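Local coordinates for protein KLLA0E08119p (Kluyveromyces lactis, PDB 3VA7) that probably carboxylates urea with ATP and hydrogencarbonate by way of a swinging biotin, as the urea carboxylase part of a longer enzyme that also hydrolyses the product, at residues V961-D966 and L1009-N1014; E935-L940 and V1081-L1086; V237-M242 and A285-L290. All blocks are in the same frame, centred on the assembly; numbering follows the deposited sequence.

Contact 1: V961-D966 and L1009-N1014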
# COMPACT_ATOMS: atom_id res chain seq x y z
N VAL A 961 29.27 1.54 -11.06
CA VAL A 961 30.31 1.75 -10.07
C VAL A 961 31.61 1.98 -10.77
O VAL A 961 32.38 2.86 -10.37
CB VAL A 961 30.38 0.63 -9.05
CG1 VAL A 961 31.75 0.62 -8.24
CG2 VAL A 961 29.14 0.69 -8.14
N ASP A 962 31.83 1.25 -11.86
CA ASP A 962 33.02 1.46 -12.69
C ASP A 962 33.16 2.86 -13.31
O ASP A 962 34.25 3.44 -13.30
CB ASP A 962 33.09 0.40 -13.78
CG ASP A 962 33.43 -0.97 -13.24
OD1 ASP A 962 34.12 -1.08 -12.21
OD2 ASP A 962 33.02 -1.96 -13.88
N PHE A 963 32.08 3.40 -13.86
CA PHE A 963 32.00 4.81 -14.13
C PHE A 963 32.41 5.74 -12.94
O PHE A 963 33.30 6.59 -13.14
CB PHE A 963 30.61 5.16 -14.62
CG PHE A 963 30.36 6.62 -14.67
CD1 PHE A 963 31.02 7.41 -15.60
CD2 PHE A 963 29.50 7.22 -13.76
CE1 PHE A 963 30.82 8.79 -15.64
CE2 PHE A 963 29.29 8.57 -13.79
CZ PHE A 963 29.94 9.36 -14.71
N ILE A 964 31.80 5.59 -11.75
CA ILE A 964 32.23 6.43 -10.64
C ILE A 964 33.74 6.27 -10.51
O ILE A 964 34.49 7.27 -10.48
CB ILE A 964 31.70 6.07 -9.20
CG1 ILE A 964 30.17 5.99 -9.01
CG2 ILE A 964 32.39 6.97 -8.15
CD1 ILE A 964 29.39 6.68 -10.00
N ALA A 965 34.18 5.02 -10.42
CA ALA A 965 35.63 4.73 -10.22
C ALA A 965 36.48 5.38 -11.28
O ALA A 965 37.45 6.07 -10.98
CB ALA A 965 35.90 3.27 -10.15
N ASP A 966 36.11 5.19 -12.53
CA ASP A 966 36.92 5.70 -13.64
C ASP A 966 36.97 7.24 -13.71
O ASP A 966 38.04 7.81 -13.92
CB ASP A 966 36.40 5.05 -14.94
CG ASP A 966 37.27 5.33 -16.17
OD1 ASP A 966 36.70 5.16 -17.28
OD2 ASP A 966 38.48 5.67 -16.10
N LEU A 1009 32.96 12.91 -8.35
CA LEU A 1009 32.30 13.33 -9.57
C LEU A 1009 31.37 12.22 -10.10
O LEU A 1009 31.47 11.06 -9.69
CB LEU A 1009 33.34 13.64 -10.60
CG LEU A 1009 34.32 14.82 -10.44
CD1 LEU A 1009 35.12 14.90 -11.73
CD2 LEU A 1009 33.56 16.16 -10.20
N GLY A 1010 30.47 12.54 -11.01
CA GLY A 1010 29.50 11.55 -11.46
C GLY A 1010 28.56 12.20 -12.43
O GLY A 1010 28.92 13.22 -13.04
N THR A 1011 27.37 11.65 -12.57
CA THR A 1011 26.36 12.25 -13.40
C THR A 1011 25.09 11.46 -13.14
O THR A 1011 25.12 10.34 -12.63
CB THR A 1011 26.67 12.17 -14.93
OG1 THR A 1011 25.64 12.85 -15.65
CG2 THR A 1011 26.66 10.70 -15.47
N LYS A 1012 23.96 12.05 -13.51
CA LYS A 1012 22.69 11.40 -13.38
C LYS A 1012 22.39 10.86 -14.75
O LYS A 1012 23.01 11.31 -15.74
CB LYS A 1012 21.68 12.41 -12.89
CG LYS A 1012 21.89 12.77 -11.38
CD LYS A 1012 21.87 14.26 -11.14
CE LYS A 1012 21.79 14.57 -9.68
NZ LYS A 1012 21.74 16.01 -9.44
N TYR A 1013 21.52 9.87 -14.86
CA TYR A 1013 21.31 9.26 -16.15
C TYR A 1013 20.78 10.24 -17.21
O TYR A 1013 20.13 11.26 -16.89
CB TYR A 1013 20.35 8.07 -16.01
CG TYR A 1013 20.94 6.74 -15.51
CD1 TYR A 1013 21.99 6.69 -14.54
CD2 TYR A 1013 20.42 5.52 -15.97
CE1 TYR A 1013 22.49 5.47 -14.09
CE2 TYR A 1013 20.92 4.27 -15.50
CZ TYR A 1013 21.93 4.26 -14.58
OH TYR A 1013 22.38 3.04 -14.14
N ASN A 1014 21.08 9.94 -18.48
CA ASN A 1014 20.58 10.69 -19.60
C ASN A 1014 20.09 9.74 -20.68
O ASN A 1014 20.89 9.24 -21.48
CB ASN A 1014 21.68 11.62 -20.10
CG ASN A 1014 21.40 12.17 -21.51
OD1 ASN A 1014 22.34 12.33 -22.32
ND2 ASN A 1014 20.14 12.41 -21.83
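Phe963, on helix 960-967, lays the far end of its ring against the loop at Gly1010 and Thr1011, an apolar contact with no polar bond between the two segments. The ring atom CZ of Phe963 lies 3.6 Å from the methyl CG2 of Thr1011, and CE2 of Phe963 is 3.8 Å from CA of Gly1010. Both carbons approach the ring obliquely, and the side chains of Phe963 and Thr1011 cross at about a right angle. Phe963 reaches this far because its CG stands anti to the backbone N (chi1 169°), which carries the ring out from the helix. The loop approaches most closely at Gly1010, whose CA is 5.9 Å from CA of Ile964. Ile964 adds a looser touch, its CG2 being 4.5 Å from the carbonyl O of Leu1009.

Behind this layer, polar bonds fix the loop. The hydroxyl OG1 of Thr1011 donates to the carbonyl O of Lys1012 at 3.0 Å, in the carbonyl plane and on a lone pair, a bond consistent with the rotation that leaves CG2 against the phenyl ring. Lys1012 sends NZ to a salt bridge with Asp728, and Asn968 bonds to both Ile964 O and Leu1009 N, tying the helix end to the loop.

The site lies in the carboxyltransferase domain, with the Thr1011 side chain about 11 Å from the bound urea. Ile1142 of helix 1133-1142 touches both Phe963 and Thr1011, Val975 of helix 972-979 packs on Ile964, and Gln1045 of strand 1045-1049 meets Ile964 and Thr1011.

Contact 2: E935-L940 and V1081-L1086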
# COMPACT_ATOMS: atom_id res chain seq x y z
N GLU A 935 26.27 -3.95 -4.81
CA GLU A 935 26.11 -4.46 -6.19
C GLU A 935 25.47 -5.83 -6.22
O GLU A 935 26.01 -6.73 -6.85
CB GLU A 935 27.45 -4.53 -6.95
CG GLU A 935 27.79 -3.25 -7.57
CD GLU A 935 28.93 -3.30 -8.56
OE1 GLU A 935 28.84 -2.60 -9.57
OE2 GLU A 935 29.93 -3.99 -8.35
N ASP A 936 24.34 -5.97 -5.56
CA ASP A 936 23.62 -7.22 -5.50
C ASP A 936 22.89 -7.43 -6.79
O ASP A 936 22.89 -6.56 -7.65
CB ASP A 936 22.61 -7.13 -4.38
CG ASP A 936 21.65 -5.98 -4.58
OD1 ASP A 936 22.12 -4.80 -4.47
OD2 ASP A 936 20.47 -6.23 -4.90
N SER A 937 22.17 -8.54 -6.90
CA SER A 937 21.57 -8.87 -8.15
C SER A 937 20.45 -7.90 -8.55
O SER A 937 20.24 -7.65 -9.74
CB SER A 937 21.07 -10.31 -8.11
OG SER A 937 19.90 -10.48 -7.29
N LYS A 938 19.71 -7.36 -7.60
CA LYS A 938 18.55 -6.56 -8.01
C LYS A 938 18.96 -5.17 -8.51
O LYS A 938 18.36 -4.64 -9.46
CB LYS A 938 17.50 -6.54 -6.93
CG LYS A 938 16.80 -7.86 -6.86
CD LYS A 938 15.95 -8.05 -5.64
CE LYS A 938 15.10 -9.26 -5.77
NZ LYS A 938 14.36 -9.46 -4.48
N THR A 939 20.01 -4.63 -7.89
CA THR A 939 20.63 -3.41 -8.31
C THR A 939 21.22 -3.57 -9.71
O THR A 939 20.95 -2.76 -10.60
CB THR A 939 21.81 -3.07 -7.38
OG1 THR A 939 21.45 -3.25 -6.01
CG2 THR A 939 22.30 -1.68 -7.60
N LEU A 940 22.05 -4.61 -9.91
CA LEU A 940 22.62 -4.84 -11.22
C LEU A 940 21.48 -5.07 -12.24
O LEU A 940 21.50 -4.46 -13.32
CB LEU A 940 23.65 -5.94 -11.20
CG LEU A 940 24.95 -5.73 -10.39
CD1 LEU A 940 25.79 -7.00 -10.26
CD2 LEU A 940 25.80 -4.62 -10.96
N VAL A 1081 26.57 -6.01 4.41
CA VAL A 1081 25.97 -7.33 4.45
C VAL A 1081 25.95 -7.95 3.05
O VAL A 1081 26.04 -7.26 1.99
CB VAL A 1081 24.50 -7.39 4.95
CG1 VAL A 1081 24.40 -7.08 6.39
CG2 VAL A 1081 23.52 -6.54 4.06
N THR A 1082 25.82 -9.27 3.08
CA THR A 1082 25.70 -10.10 1.91
C THR A 1082 24.32 -9.92 1.30
O THR A 1082 23.40 -9.59 2.02
CB THR A 1082 25.92 -11.54 2.42
OG1 THR A 1082 27.31 -11.86 2.28
CG2 THR A 1082 25.05 -12.57 1.71
N GLU A 1083 24.15 -10.17 0.00
CA GLU A 1083 22.81 -10.17 -0.58
C GLU A 1083 21.79 -11.03 0.20
O GLU A 1083 20.70 -10.55 0.55
CB GLU A 1083 22.78 -10.50 -2.06
CG GLU A 1083 21.36 -10.57 -2.57
CD GLU A 1083 21.21 -10.46 -4.07
OE1 GLU A 1083 22.19 -10.16 -4.74
OE2 GLU A 1083 20.10 -10.68 -4.58
N GLU A 1084 22.14 -12.28 0.48
CA GLU A 1084 21.22 -13.17 1.20
C GLU A 1084 20.97 -12.68 2.66
O GLU A 1084 19.87 -12.79 3.17
CB GLU A 1084 21.72 -14.64 1.16
CG GLU A 1084 20.62 -15.76 1.14
CD GLU A 1084 19.70 -15.76 -0.12
OE1 GLU A 1084 18.44 -15.69 0.02
OE2 GLU A 1084 20.22 -15.82 -1.25
N GLU A 1085 21.97 -12.13 3.33
CA GLU A 1085 21.76 -11.58 4.64
C GLU A 1085 20.80 -10.38 4.59
O GLU A 1085 20.07 -10.12 5.58
CB GLU A 1085 23.07 -11.12 5.27
CG GLU A 1085 24.03 -12.21 5.67
CD GLU A 1085 25.41 -11.71 6.17
OE1 GLU A 1085 25.84 -10.55 5.95
OE2 GLU A 1085 26.11 -12.52 6.76
N LEU A 1086 20.83 -9.65 3.47
CA LEU A 1086 19.97 -8.49 3.23
C LEU A 1086 18.56 -8.91 2.93
O LEU A 1086 17.65 -8.23 3.29
CB LEU A 1086 20.48 -7.63 2.05
CG LEU A 1086 19.56 -6.48 1.66
CD1 LEU A 1086 19.59 -5.43 2.74
CD2 LEU A 1086 19.94 -5.84 0.37
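Two helix starts meet here, and the carboxylate of Glu1083, in the first turn of helix 1083-1094, binds at the N-terminus of helix 937-949. Glu1083 OE1 accepts from the backbone N of Ser937 at 2.7 Å with a nearly straight N-H...O angle of 169°, while Glu1083 OE2 accepts from Ser937 OG, also at 2.7 Å. The backbone NH comes in on the syn side of OE1 but 31° out of the carboxylate plane, whereas the hydroxyl uses the syn lone pair of OE2. One residue thus grips both oxygens and fixes the rotation of the carboxylate. Ser937 can do so because OG sits between its own backbone N and carbonyl carbon (chi1 73°), beside the NH that serves the other oxygen. From helix 1083-1094, Glu1083 spans the gap with an extended chain, its CG anti to the backbone N. At its end, OE1 of Glu1083 also lies beside CB of Asp936, 3.1 Å away.

Asp936 is the N-cap of helix 937-949. Its OD2 accepts from Lys938 N at 3.0 Å, from above the carboxylate plane, and more weakly from Thr939 N. The same oxygen forms a salt bridge with Arg1049 of strand 1045-1049, its strongest polar partner.

Two acidic groups are therefore gathered at one helix end, with Asp936 OD2 and Glu1083 OE1 4.3 Å apart. Their mutual repulsion is probably offset by the amide dipoles of the first helical turn and by Arg1049, which also forms a long, weak ion pair with Glu1083. Such surroundings would be expected to favour the charged form of both carboxylates, so that Glu1083 acts as a pure acceptor for Ser937.

Contact 3: V237-M242 and A285-L290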
# COMPACT_ATOMS: atom_id res chain seq x y z
N VAL A 237 -27.95 -27.23 19.77
CA VAL A 237 -27.75 -26.75 21.12
C VAL A 237 -26.69 -27.65 21.70
O VAL A 237 -26.81 -28.87 21.61
CB VAL A 237 -29.01 -26.81 21.96
CG1 VAL A 237 -28.74 -26.22 23.31
CG2 VAL A 237 -30.14 -26.05 21.27
N GLU A 238 -25.62 -27.07 22.23
CA GLU A 238 -24.57 -27.90 22.74
C GLU A 238 -24.34 -27.55 24.20
O GLU A 238 -24.67 -26.43 24.65
CB GLU A 238 -23.32 -27.74 21.89
CG GLU A 238 -22.66 -26.35 21.97
CD GLU A 238 -21.63 -26.10 20.89
OE1 GLU A 238 -21.55 -26.87 19.89
OE2 GLU A 238 -20.89 -25.11 21.04
N ILE A 239 -23.81 -28.51 24.94
CA ILE A 239 -23.51 -28.30 26.33
C ILE A 239 -22.02 -28.30 26.52
O ILE A 239 -21.32 -29.19 26.06
CB ILE A 239 -24.18 -29.36 27.23
CG1 ILE A 239 -25.71 -29.29 27.15
CG2 ILE A 239 -23.74 -29.17 28.73
CD1 ILE A 239 -26.31 -28.30 28.14
N GLN A 240 -21.52 -27.29 27.20
CA GLN A 240 -20.11 -27.25 27.54
C GLN A 240 -19.95 -27.96 28.86
O GLN A 240 -20.56 -27.57 29.87
CB GLN A 240 -19.64 -25.80 27.70
CG GLN A 240 -18.28 -25.67 28.32
CD GLN A 240 -17.18 -26.04 27.35
OE1 GLN A 240 -17.02 -25.41 26.30
NE2 GLN A 240 -16.46 -27.09 27.67
N MET A 241 -19.11 -28.99 28.87
CA MET A 241 -18.95 -29.77 30.06
C MET A 241 -17.49 -29.82 30.49
O MET A 241 -16.57 -29.71 29.67
CB MET A 241 -19.62 -31.14 29.86
CG MET A 241 -19.01 -32.33 30.57
SD MET A 241 -18.19 -33.39 29.38
CE MET A 241 -16.68 -33.58 30.33
N MET A 242 -17.28 -29.97 31.79
CA MET A 242 -15.95 -30.18 32.33
C MET A 242 -15.91 -31.53 33.09
O MET A 242 -16.86 -31.89 33.81
CB MET A 242 -15.65 -28.99 33.24
CG MET A 242 -14.20 -28.42 33.24
SD MET A 242 -13.33 -27.87 31.73
CE MET A 242 -14.65 -27.10 30.84
N ALA A 285 -27.93 -32.62 32.75
CA ALA A 285 -27.74 -33.88 33.46
C ALA A 285 -27.31 -35.02 32.55
O ALA A 285 -26.52 -35.87 32.98
CB ALA A 285 -28.95 -34.25 34.30
N ALA A 286 -27.76 -35.02 31.30
CA ALA A 286 -27.39 -36.10 30.36
C ALA A 286 -25.92 -35.98 29.99
O ALA A 286 -25.18 -36.99 29.91
CB ALA A 286 -28.26 -36.05 29.11
N SER A 287 -25.50 -34.74 29.80
CA SER A 287 -24.11 -34.42 29.51
C SER A 287 -23.19 -34.82 30.67
O SER A 287 -22.11 -35.33 30.47
CB SER A 287 -23.97 -32.91 29.18
OG SER A 287 -24.58 -32.60 27.95
N GLU A 288 -23.63 -34.61 31.90
CA GLU A 288 -22.81 -35.00 33.03
C GLU A 288 -22.71 -36.53 33.15
O GLU A 288 -21.70 -37.05 33.61
CB GLU A 288 -23.32 -34.37 34.33
CG GLU A 288 -23.56 -32.86 34.26
CD GLU A 288 -23.75 -32.21 35.61
OE1 GLU A 288 -23.50 -30.98 35.72
OE2 GLU A 288 -24.14 -32.92 36.58
N ARG A 289 -23.75 -37.25 32.71
CA ARG A 289 -23.72 -38.72 32.81
C ARG A 289 -22.74 -39.24 31.81
O ARG A 289 -21.94 -40.12 32.10
CB ARG A 289 -25.09 -39.36 32.59
CG ARG A 289 -26.07 -39.11 33.73
CD ARG A 289 -27.29 -39.96 33.55
NE ARG A 289 -28.09 -39.67 32.35
CZ ARG A 289 -29.11 -38.82 32.32
NH1 ARG A 289 -29.45 -38.13 33.41
NH2 ARG A 289 -29.77 -38.62 31.18
N LEU A 290 -22.79 -38.64 30.64
CA LEU A 290 -21.91 -39.03 29.56
C LEU A 290 -20.49 -38.76 29.97
O LEU A 290 -19.61 -39.60 29.75
CB LEU A 290 -22.24 -38.23 28.33
CG LEU A 290 -21.73 -38.85 27.04
CD1 LEU A 290 -22.53 -38.25 25.89
CD2 LEU A 290 -20.23 -38.56 26.89
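Strand 235-244 passes helix 277-293 with Ile239 and Ser287 nearest in the backbone, their CA atoms 6.9 Å apart. Ser287 carries the contact from the helix, pointing its side chain at the branch point of Ile239. Its OG lies 3.3 Å from CB of Ile239, on the side of CB away from CA, with CG1 and CG2 of Ile239 each 3.6 Å from that oxygen. CB of Ser287 rests on CG2 of Ile239 at 3.8 Å. The hydroxyl is buried but has a partner: with OG beside its own backbone N (chi1 -69°), it bonds back to the carbonyl O of Met283, one turn earlier in the helix, and so can face an aliphatic surface. Farther along the strand, CG of Met241 comes within 4.3 Å of the carbonyl O of Ser287. Val302 of the neighbouring strand 299-307 also touches Ser287, while Met283 and Arg284 of the helix touch Ile239.

Glu238 and Gln240 leave the strand away from the helix, Glu238 forming a salt bridge and Gln240 a hydrogen bond with Arg255. Here the packing of helix 277-293 on the antiparallel sheet is part of the ATP-grasp fold of the biotin carboxylase part.

Contact 3 comes first along the chain, in the biotin carboxylase part, and closes before the others open; its centre is about 78 Å from that of contact 1 and about 61 Å from that of contact 2. Contacts 1 and 2 lie together, centres about 20 Å apart, with contact 1 nested in the loop that contact 2 closes. They touch where Val961 CG2 packs 3.6 Å from Glu935 OE1, and helices 937-949 and 960-967 are consecutive. Strand 1045-1049 borders both. The separation illustrates a general feature of biotin-dependent carboxylases: the two half-reactions have their own domains, and the biotin on Lys1202, here bound in the carboxyltransferase domain, must travel between them.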